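Local structure of MlnE (Bacillus amyloliquefaciens subsp. plantarum, 5D2E) at residues F268-K271 / V275-I278; I357-G362 / V389-A394; D401-F406 / Q433-K438. The protein contributes an N-terminal B-type ketoreductase to the macrolactin assembly line, binding NADP and probably reducing a beta-keto group of the growing polyketide chain. All coordinates share one frame; numbering follows the deposited sequence.

The three contacts share the parallel strands at the core of the ketoreductase domain. Strand 275-279 of interaction 1 is joined to strand 356-359 of interaction 2 (Leu277 O to Leu358 N, 3.0 Å), and that strand to 402-408 of interaction 3 (His359 N to Val404 O, 2.8 Å). The centres of interactions 2 and 3 are about 10 Å apart and are also bridged by a salt bridge, Asp392 OD1 to Arg435 NE at 2.8 Å. Interaction 1 lies about 14 and 15 Å from their centres and meets interaction 3 through Tyr276 and Phe402. Interactions 2 and 3 reach NADP through 360-362 and Phe406, whereas the side chain of Tyr276 is about 12 Å from that of Ser360.

Interaction 1. Residues F268-K271 / V275-I278; sequences FSVK and VYLI
Val270 and Lys271 carry the contact with Tyr276. Ahead of them, the ring of Phe268 meets at a steep angle that of Phe402, which also comes to the Tyr276 ring, from the side that Val270 takes. At Ser269 the hydroxyl turns forward along the chain: OG donates to Val270 O at 2.7 Å, in the carbonyl plane and on a lone pair. Val270 follows, its amide held by Gln296 and its side chain directed at the strand. With CG1 anti to the carbonyl carbon (chi1 -76°), this methyl sits over one face of the Tyr276 ring, 3.7 Å from the centroid and displaced toward the phenol end, where CZ is 3.5 Å away. It is a CH-pi contact. Tyr276 belongs to the first strand of the Rossmann-type core of the ketoreductase, the parallel strand that runs into the glycine-rich turn at the dinucleotide; the loop 268-271 thus packs beside the beginning of this fold. At Lys271 it is the backbone that makes the bond. Lys271 N donates to Tyr276 OH at 3.0 Å and nearly straight (169°), approaching the ring obliquely. The aliphatic part of the lysine passes the same oxygen, with Lys271 CB 3.8 Å from Tyr276 OH, before the chain leads off to a long, weak ion pair between its NZ and Asp401.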
loop_
_atom_site.group_PDB
_atom_site.type_symbol
_atom_site.label_atom_id
_atom_site.label_comp_id
_atom_site.label_asym_id
_atom_site.label_seq_id
_atom_site.Cartn_x
_atom_site.Cartn_y
_atom_site.Cartn_z
ATOM N N PHE A 268 0.461 -8.123 -24.779
ATOM C CA PHE A 268 0.109 -9.191 -23.832
ATOM C C PHE A 268 -1.089 -10.078 -24.203
ATOM O O PHE A 268 -2.148 -9.601 -24.617
ATOM C CB PHE A 268 -0.219 -8.544 -22.451
ATOM C CG PHE A 268 -0.746 -9.530 -21.440
ATOM C CD1 PHE A 268 0.116 -10.338 -20.739
ATOM C CD2 PHE A 268 -2.108 -9.684 -21.252
ATOM C CE1 PHE A 268 -0.373 -11.270 -19.833
ATOM C CE2 PHE A 268 -2.600 -10.627 -20.356
ATOM C CZ PHE A 268 -1.735 -11.417 -19.654
ATOM N N SER A 269 -0.938 -11.366 -23.958
ATOM C CA SER A 269 -2.037 -12.311 -24.091
ATOM C C SER A 269 -1.799 -13.508 -23.223
ATOM O O SER A 269 -0.652 -13.950 -23.031
ATOM C CB SER A 269 -2.187 -12.851 -25.516
ATOM O OG SER A 269 -3.373 -13.660 -25.557
ATOM N N VAL A 270 -2.890 -14.043 -22.680
ATOM C CA VAL A 270 -2.831 -15.365 -22.084
ATOM C C VAL A 270 -2.651 -16.369 -23.228
ATOM O O VAL A 270 -2.845 -16.021 -24.383
ATOM C CB VAL A 270 -4.083 -15.662 -21.245
ATOM C CG1 VAL A 270 -3.972 -14.912 -19.920
ATOM C CG2 VAL A 270 -5.333 -15.292 -22.015
ATOM N N LYS A 271 -2.237 -17.574 -22.858
ATOM C CA LYS A 271 -1.812 -18.603 -23.783
ATOM C C LYS A 271 -2.854 -19.696 -23.820
ATOM O O LYS A 271 -3.424 -20.079 -22.783
ATOM C CB LYS A 271 -0.551 -19.350 -23.281
ATOM C CG LYS A 271 0.689 -18.582 -22.917
ATOM C CD LYS A 271 1.520 -19.492 -21.958
ATOM C CE LYS A 271 3.028 -19.208 -21.953
ATOM N NZ LYS A 271 3.397 -17.788 -22.267
ATOM N N VAL A 275 -3.148 -21.863 -17.401
ATOM C CA VAL A 275 -3.932 -21.994 -16.200
ATOM C C VAL A 275 -3.762 -20.719 -15.378
ATOM O O VAL A 275 -2.611 -20.350 -15.063
ATOM C CB VAL A 275 -3.448 -23.174 -15.380
ATOM C CG1 VAL A 275 -4.352 -23.419 -14.220
ATOM C CG2 VAL A 275 -3.333 -24.431 -16.248
ATOM N N TYR A 276 -4.892 -20.027 -15.106
ATOM C CA TYR A 276 -4.933 -18.721 -14.417
ATOM C C TYR A 276 -5.827 -18.682 -13.189
ATOM O O TYR A 276 -6.918 -19.232 -13.176
ATOM C CB TYR A 276 -5.290 -17.612 -15.407
ATOM C CG TYR A 276 -4.347 -17.703 -16.625
ATOM C CD1 TYR A 276 -3.080 -17.151 -16.596
ATOM C CD2 TYR A 276 -4.729 -18.400 -17.779
ATOM C CE1 TYR A 276 -2.247 -17.267 -17.678
ATOM C CE2 TYR A 276 -3.900 -18.512 -18.869
ATOM C CZ TYR A 276 -2.649 -17.971 -18.810
ATOM O OH TYR A 276 -1.798 -18.108 -19.896
ATOM N N LEU A 277 -5.319 -18.092 -12.113
ATOM C CA LEU A 277 -6.064 -17.935 -10.854
ATOM C C LEU A 277 -6.455 -16.501 -10.717
ATOM O O LEU A 277 -5.623 -15.629 -10.831
ATOM C CB LEU A 277 -5.194 -18.308 -9.683
ATOM C CG LEU A 277 -5.660 -18.003 -8.245
ATOM C CD1 LEU A 277 -6.979 -18.724 -7.990
ATOM C CD2 LEU A 277 -4.601 -18.463 -7.265
ATOM N N ILE A 278 -7.730 -16.253 -10.450
ATOM C CA ILE A 278 -8.198 -14.938 -10.142
ATOM C C ILE A 278 -8.806 -14.992 -8.781
ATOM O O ILE A 278 -9.874 -15.609 -8.565
ATOM C CB ILE A 278 -9.229 -14.472 -11.138
ATOM C CG1 ILE A 278 -8.676 -14.641 -12.549
ATOM C CG2 ILE A 278 -9.591 -13.023 -10.932
ATOM C CD1 ILE A 278 -9.593 -14.139 -13.657
#

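Interaction 2. Residues I357-G362 / V389-A394; sequences ILHSAG and VWLDKA. With NAP (NADP nicotinamide-adenine-dinucleotide phosphate), chain B.
The imidazole of His359 takes the CD1 methyl of Leu391 on one face, 3.3 Å above the ring plane and shifted toward the rim. The methyl is 3.6 Å from the ring centroid and 23° off its normal, a CH-pi contact in which ND1 is the nearest ring atom. Of the ring nitrogens, ND1 is hydrogen-bonded to Thr279 OG1 and NE2 makes a weak bond to Pro383 O. The second flat group is the adenine of NADP, which receives the methyl of Ala361: CB stands over its face, 3.5 Å from C4A. The first torsion of the histidine, CG anti to the backbone N (chi1 179°), lays its ring beneath Leu391 CD1. The other branch of Leu391 points toward Ile357, where CD2 and Ile357 CD1 pack loosely at 4.5 Å. Helix 386-394 thereby covers one side of the central sheet.

Beyond the strand the chain turns into Ser360, Ala361 and Gly362; together, His359 to Gly362 occupy the place where many short-chain dehydrogenases carry an Asn-Asn-Ala-Gly sequence. Two backbone atoms here grip the two riboses. The hydroxyl O3D of NADP donates to Ser360 O at 2.9 Å, and Gly362 N donates to the adenosine ribose oxygen O4B at 3.2 Å, 158° at the hydrogen. Both ring nitrogens of His359 have polar partners, the one at NE2 weak, while the leucine methyl packs on a face. Because ND1 and Ala361 N share Thr279 OG1, a single hydroxyl couples the histidine ring to the turn that holds the cofactor.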
loop_
_atom_site.group_PDB
_atom_site.type_symbol
_atom_site.label_atom_id
_atom_site.label_comp_id
_atom_site.label_asym_id
_atom_site.label_seq_id
_atom_site.Cartn_x
_atom_site.Cartn_y
_atom_site.Cartn_z
ATOM N N ILE A 357 -1.434 -15.240 -11.990
ATOM C CA ILE A 357 -2.315 -14.848 -10.882
ATOM C C ILE A 357 -2.732 -13.377 -11.108
ATOM O O ILE A 357 -1.844 -12.498 -11.298
ATOM C CB ILE A 357 -1.653 -14.985 -9.530
ATOM C CG1 ILE A 357 -1.285 -16.411 -9.301
ATOM C CG2 ILE A 357 -2.540 -14.432 -8.379
ATOM C CD1 ILE A 357 -0.595 -16.659 -7.994
ATOM N N LEU A 358 -4.052 -13.121 -11.005
ATOM C CA LEU A 358 -4.620 -11.786 -10.883
ATOM C C LEU A 358 -5.215 -11.759 -9.497
ATOM O O LEU A 358 -6.072 -12.586 -9.148
ATOM C CB LEU A 358 -5.731 -11.508 -11.883
ATOM C CG LEU A 358 -5.432 -11.479 -13.359
ATOM C CD1 LEU A 358 -6.682 -11.100 -14.131
ATOM C CD2 LEU A 358 -4.335 -10.461 -13.711
ATOM N N HIS A 359 -4.692 -10.864 -8.666
ATOM C CA HIS A 359 -5.106 -10.826 -7.237
ATOM C C HIS A 359 -6.052 -9.692 -7.031
ATOM O O HIS A 359 -5.635 -8.553 -6.880
ATOM C CB HIS A 359 -3.859 -10.742 -6.361
ATOM C CG HIS A 359 -4.113 -10.682 -4.887
ATOM N ND1 HIS A 359 -5.093 -11.397 -4.247
ATOM C CD2 HIS A 359 -3.492 -9.952 -3.924
ATOM C CE1 HIS A 359 -5.030 -11.157 -2.946
ATOM N NE2 HIS A 359 -4.062 -10.279 -2.738
ATOM N N SER A 360 -7.371 -10.017 -7.041
ATOM C CA SER A 360 -8.430 -8.993 -7.014
ATOM C C SER A 360 -9.199 -9.055 -5.702
ATOM O O SER A 360 -10.076 -8.218 -5.470
ATOM C CB SER A 360 -9.434 -9.214 -8.178
ATOM O OG SER A 360 -10.217 -8.088 -8.373
ATOM N N ALA A 361 -8.912 -10.037 -4.856
ATOM C CA ALA A 361 -9.571 -10.159 -3.579
ATOM C C ALA A 361 -9.361 -8.907 -2.745
ATOM O O ALA A 361 -8.257 -8.313 -2.693
ATOM C CB ALA A 361 -9.027 -11.361 -2.816
ATOM N N GLY A 362 -10.423 -8.474 -2.115
ATOM C CA GLY A 362 -10.388 -7.283 -1.290
ATOM C C GLY A 362 -11.726 -6.934 -0.691
ATOM O O GLY A 362 -12.765 -7.513 -1.051
ATOM N N VAL A 389 0.957 -12.114 0.236
ATOM C CA VAL A 389 2.209 -12.793 0.614
ATOM C C VAL A 389 2.030 -14.284 0.508
ATOM O O VAL A 389 2.921 -14.988 0.024
ATOM C CB VAL A 389 2.726 -12.328 2.007
ATOM C CG1 VAL A 389 3.955 -13.106 2.466
ATOM C CG2 VAL A 389 3.078 -10.806 1.946
ATOM N N TRP A 390 0.863 -14.772 0.937
ATOM C CA TRP A 390 0.618 -16.202 0.881
ATOM C C TRP A 390 0.525 -16.731 -0.523
ATOM O O TRP A 390 0.982 -17.885 -0.811
ATOM C CB TRP A 390 -0.622 -16.566 1.661
ATOM C CG TRP A 390 -0.644 -16.186 3.109
ATOM C CD1 TRP A 390 -1.766 -15.940 3.820
ATOM C CD2 TRP A 390 0.446 -16.083 4.032
ATOM N NE1 TRP A 390 -1.464 -15.616 5.112
ATOM C CE2 TRP A 390 -0.117 -15.755 5.297
ATOM C CE3 TRP A 390 1.831 -16.269 3.949
ATOM C CZ2 TRP A 390 0.664 -15.558 6.469
ATOM C CZ3 TRP A 390 2.610 -16.105 5.142
ATOM C CH2 TRP A 390 2.019 -15.729 6.367
ATOM N N LEU A 391 -0.008 -15.907 -1.437
ATOM C CA LEU A 391 -0.117 -16.306 -2.845
ATOM C C LEU A 391 1.271 -16.389 -3.470
ATOM O O LEU A 391 1.591 -17.320 -4.166
ATOM C CB LEU A 391 -0.943 -15.310 -3.616
ATOM C CG LEU A 391 -2.449 -15.331 -3.408
ATOM C CD1 LEU A 391 -3.142 -14.048 -3.813
ATOM C CD2 LEU A 391 -2.998 -16.502 -4.246
ATOM N N ASP A 392 2.108 -15.409 -3.207
ATOM C CA ASP A 392 3.480 -15.465 -3.685
ATOM C C ASP A 392 4.207 -16.693 -3.097
ATOM O O ASP A 392 4.933 -17.380 -3.812
ATOM C CB ASP A 392 4.242 -14.234 -3.281
ATOM C CG ASP A 392 5.760 -14.371 -3.515
ATOM O OD1 ASP A 392 6.155 -14.229 -4.678
ATOM O OD2 ASP A 392 6.490 -14.602 -2.547
ATOM N N LYS A 393 4.029 -16.917 -1.807
ATOM C CA LYS A 393 4.712 -17.963 -1.077
ATOM C C LYS A 393 4.284 -19.341 -1.585
ATOM O O LYS A 393 5.121 -20.120 -1.984
ATOM C CB LYS A 393 4.435 -17.860 0.398
ATOM C CG LYS A 393 5.351 -18.734 1.259
ATOM C CD LYS A 393 5.037 -18.411 2.724
ATOM C CE LYS A 393 6.019 -19.040 3.710
ATOM N NZ LYS A 393 5.734 -18.669 5.096
ATOM N N ALA A 394 2.979 -19.590 -1.650
ATOM C CA ALA A 394 2.489 -20.881 -2.173
ATOM C C ALA A 394 2.871 -21.126 -3.621
ATOM O O ALA A 394 2.985 -22.262 -4.021
ATOM C CB ALA A 394 0.987 -20.949 -2.049
HETATM P PA NAP B . -15.727 -6.906 -5.134
HETATM O O1A NAP B . -16.801 -7.141 -6.229
HETATM O O2A NAP B . -16.052 -6.892 -3.651
HETATM O O5B NAP B . -14.723 -8.142 -5.359
HETATM C C5B NAP B . -13.720 -8.407 -4.386
HETATM C C4B NAP B . -13.848 -9.888 -4.133
HETATM O O4B NAP B . -12.853 -10.250 -3.151
HETATM C C3B NAP B . -15.210 -10.335 -3.535
HETATM O O3B NAP B . -15.934 -11.135 -4.476
HETATM C C2B NAP B . -14.827 -11.196 -2.320
HETATM O O2B NAP B . -15.589 -12.370 -2.267
HETATM C C1B NAP B . -13.315 -11.435 -2.541
HETATM N N9A NAP B . -12.545 -11.601 -1.315
HETATM C C8A NAP B . -12.466 -10.735 -0.232
HETATM N N7A NAP B . -11.680 -11.264 0.768
HETATM C C5A NAP B . -11.193 -12.429 0.295
HETATM C C6A NAP B . -10.334 -13.474 0.806
HETATM N N6A NAP B . -9.785 -13.293 2.051
HETATM N N1A NAP B . -10.135 -14.623 0.017
HETATM C C2A NAP B . -10.703 -14.727 -1.199
HETATM N N3A NAP B . -11.522 -13.782 -1.738
HETATM C C4A NAP B . -11.797 -12.662 -1.061
HETATM O O3 NAP B . -14.868 -5.557 -5.456
HETATM P PN NAP B . -14.368 -5.046 -6.913
HETATM O O1N NAP B . -15.003 -3.703 -7.228
HETATM O O2N NAP B . -14.367 -6.267 -7.796
HETATM O O5D NAP B . -12.799 -4.700 -6.733
HETATM C C5D NAP B . -11.888 -5.830 -6.852
HETATM C C4D NAP B . -10.442 -5.440 -6.512
HETATM O O4D NAP B . -10.017 -4.285 -7.220
HETATM C C3D NAP B . -10.349 -5.092 -5.021
HETATM O O3D NAP B . -9.179 -5.684 -4.486
HETATM C C2D NAP B . -10.313 -3.575 -4.974
HETATM O O2D NAP B . -9.635 -3.071 -3.789
HETATM C C1D NAP B . -9.662 -3.184 -6.332
HETATM N N1N NAP B . -10.144 -1.846 -6.760
HETATM C C2N NAP B . -11.426 -1.667 -7.249
HETATM C C3N NAP B . -11.943 -0.425 -7.660
HETATM C C7N NAP B . -13.383 -0.262 -8.222
HETATM O O7N NAP B . -13.821 0.856 -8.509
HETATM N N7N NAP B . -14.201 -1.300 -8.447
HETATM C C4N NAP B . -11.103 0.690 -7.524
HETATM C C5N NAP B . -9.820 0.516 -6.987
HETATM C C6N NAP B . -9.346 -0.761 -6.631
HETATM P P2B NAP B . -15.881 -13.221 -0.892
HETATM O O1X NAP B . -16.574 -12.313 0.114
HETATM O O2X NAP B . -16.736 -14.442 -1.358
HETATM O O3X NAP B . -14.527 -13.634 -0.383
#

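Interaction 3. Residues D401-F406 / Q433-K438; sequences DFFVMF and QYRSMK. With NAP (NADP nicotinamide-adenine-dinucleotide phosphate), chain B.
Phe403 and Arg435 meet flat on flat, the guanidinium lying on the phenyl ring with centres 4.1 Å apart and planes at 10°. The strand residue points its ring at the helix with CG anti to the backbone N (chi1 -174°). Arg435 reaches it through a chain that is extended at chi2, and with the bend at chi3 (89°) the guanidinium comes to lie nearly parallel to the ring. The methylene at the bend joins in: CD is over the same face, 4.0 Å from the ring centroid, in a CH-pi contact. NE is over the ring centre, whereas CZ is displaced, making the cation-pi interaction off-centre. NH1 reaches past the ring to lie 3.3 Å from Phe403 CB. Within the strand, the sulfur SD of Met405 lies at the edge of the Phe403 ring, in its plane.

Strand 402-408, helix 419-437 and strand 443-453 form a beta-alpha-beta unit of the Rossmann-type core, and this stack joins its first strand to its helix. Further along, Phe406 reaches the cofactor, CB 3.8 Å from NADP O4D. The buried guanidinium is also bonded through NE, in a salt bridge with Asp392, and through NH1, to the hydroxyl of Thr444. These two bonds fix its rotation, and the carboxylate, which is shared with Arg440, may partly offset the charge, so that the cation can spend a face on an apolar ring while NE and NH1 keep polar partners.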
loop_
_atom_site.group_PDB
_atom_site.type_symbol
_atom_site.label_atom_id
_atom_site.label_comp_id
_atom_site.label_asym_id
_atom_site.label_seq_id
_atom_site.Cartn_x
_atom_site.Cartn_y
_atom_site.Cartn_z
ATOM N N ASP A 401 3.831 -16.639 -15.586
ATOM C CA ASP A 401 4.073 -15.593 -16.553
ATOM C C ASP A 401 3.763 -14.223 -15.977
ATOM O O ASP A 401 4.287 -13.215 -16.466
ATOM C CB ASP A 401 3.223 -15.825 -17.800
ATOM C CG ASP A 401 3.710 -17.068 -18.593
ATOM O OD1 ASP A 401 4.925 -17.157 -18.776
ATOM O OD2 ASP A 401 2.938 -17.979 -18.971
ATOM N N PHE A 402 2.828 -14.171 -15.017
ATOM C CA PHE A 402 2.442 -12.884 -14.409
ATOM C C PHE A 402 1.844 -13.075 -13.027
ATOM O O PHE A 402 1.335 -14.191 -12.656
ATOM C CB PHE A 402 1.535 -12.010 -15.310
ATOM C CG PHE A 402 0.229 -12.657 -15.653
ATOM C CD1 PHE A 402 -0.801 -12.673 -14.723
ATOM C CD2 PHE A 402 0.073 -13.350 -16.853
ATOM C CE1 PHE A 402 -2.001 -13.264 -14.987
ATOM C CE2 PHE A 402 -1.145 -13.974 -17.132
ATOM C CZ PHE A 402 -2.172 -13.948 -16.189
ATOM N N PHE A 403 2.080 -12.054 -12.207
ATOM C CA PHE A 403 1.528 -11.957 -10.829
ATOM C C PHE A 403 1.124 -10.503 -10.746
ATOM O O PHE A 403 1.996 -9.623 -10.673
ATOM C CB PHE A 403 2.622 -12.326 -9.799
ATOM C CG PHE A 403 2.147 -12.394 -8.354
ATOM C CD1 PHE A 403 1.967 -11.248 -7.622
ATOM C CD2 PHE A 403 1.956 -13.605 -7.715
ATOM C CE1 PHE A 403 1.572 -11.310 -6.295
ATOM C CE2 PHE A 403 1.586 -13.679 -6.377
ATOM C CZ PHE A 403 1.409 -12.531 -5.659
ATOM N N VAL A 404 -0.180 -10.239 -10.829
ATOM C CA VAL A 404 -0.702 -8.891 -10.940
ATOM C C VAL A 404 -1.610 -8.594 -9.763
ATOM O O VAL A 404 -2.520 -9.349 -9.487
ATOM C CB VAL A 404 -1.470 -8.616 -12.252
ATOM C CG1 VAL A 404 -1.961 -7.171 -12.296
ATOM C CG2 VAL A 404 -0.592 -8.919 -13.488
ATOM N N MET A 405 -1.275 -7.543 -9.033
ATOM C CA MET A 405 -2.032 -7.092 -7.891
ATOM C C MET A 405 -2.955 -5.909 -8.286
ATOM O O MET A 405 -2.533 -4.888 -8.854
ATOM C CB MET A 405 -1.056 -6.727 -6.791
ATOM C CG MET A 405 -0.319 -7.962 -6.254
ATOM S SD MET A 405 1.155 -7.476 -5.329
ATOM C CE MET A 405 2.166 -7.186 -6.758
ATOM N N PHE A 406 -4.244 -6.042 -7.941
ATOM C CA PHE A 406 -5.255 -4.952 -8.177
ATOM C C PHE A 406 -5.258 -4.035 -6.974
ATOM O O PHE A 406 -5.930 -4.284 -5.948
ATOM C CB PHE A 406 -6.644 -5.566 -8.445
ATOM C CG PHE A 406 -6.825 -6.128 -9.864
ATOM C CD1 PHE A 406 -5.763 -6.240 -10.778
ATOM C CD2 PHE A 406 -8.057 -6.535 -10.300
ATOM C CE1 PHE A 406 -5.927 -6.695 -12.070
ATOM C CE2 PHE A 406 -8.224 -7.010 -11.612
ATOM C CZ PHE A 406 -7.176 -7.080 -12.495
ATOM N N GLN A 433 8.634 -5.161 -5.002
ATOM C CA GLN A 433 10.100 -5.153 -4.857
ATOM C C GLN A 433 10.605 -6.424 -4.198
ATOM O O GLN A 433 11.743 -6.787 -4.411
ATOM C CB GLN A 433 10.519 -3.997 -3.980
ATOM C CG GLN A 433 10.307 -2.656 -4.654
ATOM C CD GLN A 433 10.934 -1.537 -3.785
ATOM O OE1 GLN A 433 12.125 -1.623 -3.357
ATOM N NE2 GLN A 433 10.124 -0.515 -3.462
ATOM N N TYR A 434 9.791 -7.073 -3.367
ATOM C CA TYR A 434 10.156 -8.316 -2.772
ATOM C C TYR A 434 10.240 -9.385 -3.837
ATOM O O TYR A 434 11.163 -10.212 -3.880
ATOM C CB TYR A 434 9.167 -8.696 -1.659
ATOM C CG TYR A 434 9.413 -10.042 -0.984
ATOM C CD1 TYR A 434 8.852 -11.231 -1.494
ATOM C CD2 TYR A 434 10.205 -10.130 0.161
ATOM C CE1 TYR A 434 9.051 -12.454 -0.863
ATOM C CE2 TYR A 434 10.441 -11.363 0.778
ATOM C CZ TYR A 434 9.870 -12.520 0.260
ATOM O OH TYR A 434 10.072 -13.726 0.912
ATOM N N ARG A 435 9.252 -9.412 -4.716
ATOM C CA ARG A 435 9.255 -10.440 -5.763
ATOM C C ARG A 435 10.483 -10.292 -6.674
ATOM O O ARG A 435 11.061 -11.275 -7.105
ATOM C CB ARG A 435 7.948 -10.383 -6.589
ATOM C CG ARG A 435 6.750 -10.721 -5.728
ATOM C CD ARG A 435 5.562 -11.114 -6.589
ATOM N NE ARG A 435 5.584 -12.560 -6.849
ATOM C CZ ARG A 435 5.674 -13.116 -8.033
ATOM N NH1 ARG A 435 5.829 -12.387 -9.133
ATOM N NH2 ARG A 435 5.613 -14.404 -8.101
ATOM N N SER A 436 10.835 -9.047 -6.961
ATOM C CA SER A 436 11.998 -8.697 -7.727
ATOM C C SER A 436 13.252 -9.173 -6.996
ATOM O O SER A 436 14.171 -9.744 -7.597
ATOM C CB SER A 436 11.998 -7.163 -7.842
ATOM O OG SER A 436 12.984 -6.829 -8.718
ATOM N N MET A 437 13.366 -8.788 -5.727
ATOM C CA MET A 437 14.529 -9.144 -4.919
ATOM C C MET A 437 14.744 -10.649 -4.926
ATOM O O MET A 437 15.878 -11.127 -4.994
ATOM C CB MET A 437 14.351 -8.672 -3.470
ATOM C CG MET A 437 15.413 -9.144 -2.462
ATOM S SD MET A 437 15.103 -8.533 -0.775
ATOM C CE MET A 437 13.842 -9.638 -0.214
ATOM N N LYS A 438 13.661 -11.404 -4.895
ATOM C CA LYS A 438 13.755 -12.833 -4.818
ATOM C C LYS A 438 13.917 -13.479 -6.204
ATOM O O LYS A 438 13.977 -14.671 -6.285
ATOM C CB LYS A 438 12.530 -13.435 -4.084
ATOM C CG LYS A 438 12.437 -13.176 -2.623
ATOM C CD LYS A 438 13.726 -13.519 -1.876
ATOM C CE LYS A 438 13.423 -13.347 -0.413
ATOM N NZ LYS A 438 14.625 -13.324 0.434
HETATM P PA NAP B . -15.727 -6.906 -5.134
HETATM O O1A NAP B . -16.801 -7.141 -6.229
HETATM O O2A NAP B . -16.052 -6.892 -3.651
HETATM O O5B NAP B . -14.723 -8.142 -5.359
HETATM C C5B NAP B . -13.720 -8.407 -4.386
HETATM C C4B NAP B . -13.848 -9.888 -4.133
HETATM O O4B NAP B . -12.853 -10.250 -3.151
HETATM C C3B NAP B . -15.210 -10.335 -3.535
HETATM O O3B NAP B . -15.934 -11.135 -4.476
HETATM C C2B NAP B . -14.827 -11.196 -2.320
HETATM O O2B NAP B . -15.589 -12.370 -2.267
HETATM C C1B NAP B . -13.315 -11.435 -2.541
HETATM N N9A NAP B . -12.545 -11.601 -1.315
HETATM C C8A NAP B . -12.466 -10.735 -0.232
HETATM N N7A NAP B . -11.680 -11.264 0.768
HETATM C C5A NAP B . -11.193 -12.429 0.295
HETATM C C6A NAP B . -10.334 -13.474 0.806
HETATM N N6A NAP B . -9.785 -13.293 2.051
HETATM N N1A NAP B . -10.135 -14.623 0.017
HETATM C C2A NAP B . -10.703 -14.727 -1.199
HETATM N N3A NAP B . -11.522 -13.782 -1.738
HETATM C C4A NAP B . -11.797 -12.662 -1.061
HETATM O O3 NAP B . -14.868 -5.557 -5.456
HETATM P PN NAP B . -14.368 -5.046 -6.913
HETATM O O1N NAP B . -15.003 -3.703 -7.228
HETATM O O2N NAP B . -14.367 -6.267 -7.796
HETATM O O5D NAP B . -12.799 -4.700 -6.733
HETATM C C5D NAP B . -11.888 -5.830 -6.852
HETATM C C4D NAP B . -10.442 -5.440 -6.512
HETATM O O4D NAP B . -10.017 -4.285 -7.220
HETATM C C3D NAP B . -10.349 -5.092 -5.021
HETATM O O3D NAP B . -9.179 -5.684 -4.486
HETATM C C2D NAP B . -10.313 -3.575 -4.974
HETATM O O2D NAP B . -9.635 -3.071 -3.789
HETATM C C1D NAP B . -9.662 -3.184 -6.332
HETATM N N1N NAP B . -10.144 -1.846 -6.760
HETATM C C2N NAP B . -11.426 -1.667 -7.249
HETATM C C3N NAP B . -11.943 -0.425 -7.660
HETATM C C7N NAP B . -13.383 -0.262 -8.222
HETATM O O7N NAP B . -13.821 0.856 -8.509
HETATM N N7N NAP B . -14.201 -1.300 -8.447
HETATM C C4N NAP B . -11.103 0.690 -7.524
HETATM C C5N NAP B . -9.820 0.516 -6.987
HETATM C C6N NAP B . -9.346 -0.761 -6.631
HETATM P P2B NAP B . -15.881 -13.221 -0.892
HETATM O O1X NAP B . -16.574 -12.313 0.114
HETATM O O2X NAP B . -16.736 -14.442 -1.358
HETATM O O3X NAP B . -14.527 -13.634 -0.383
#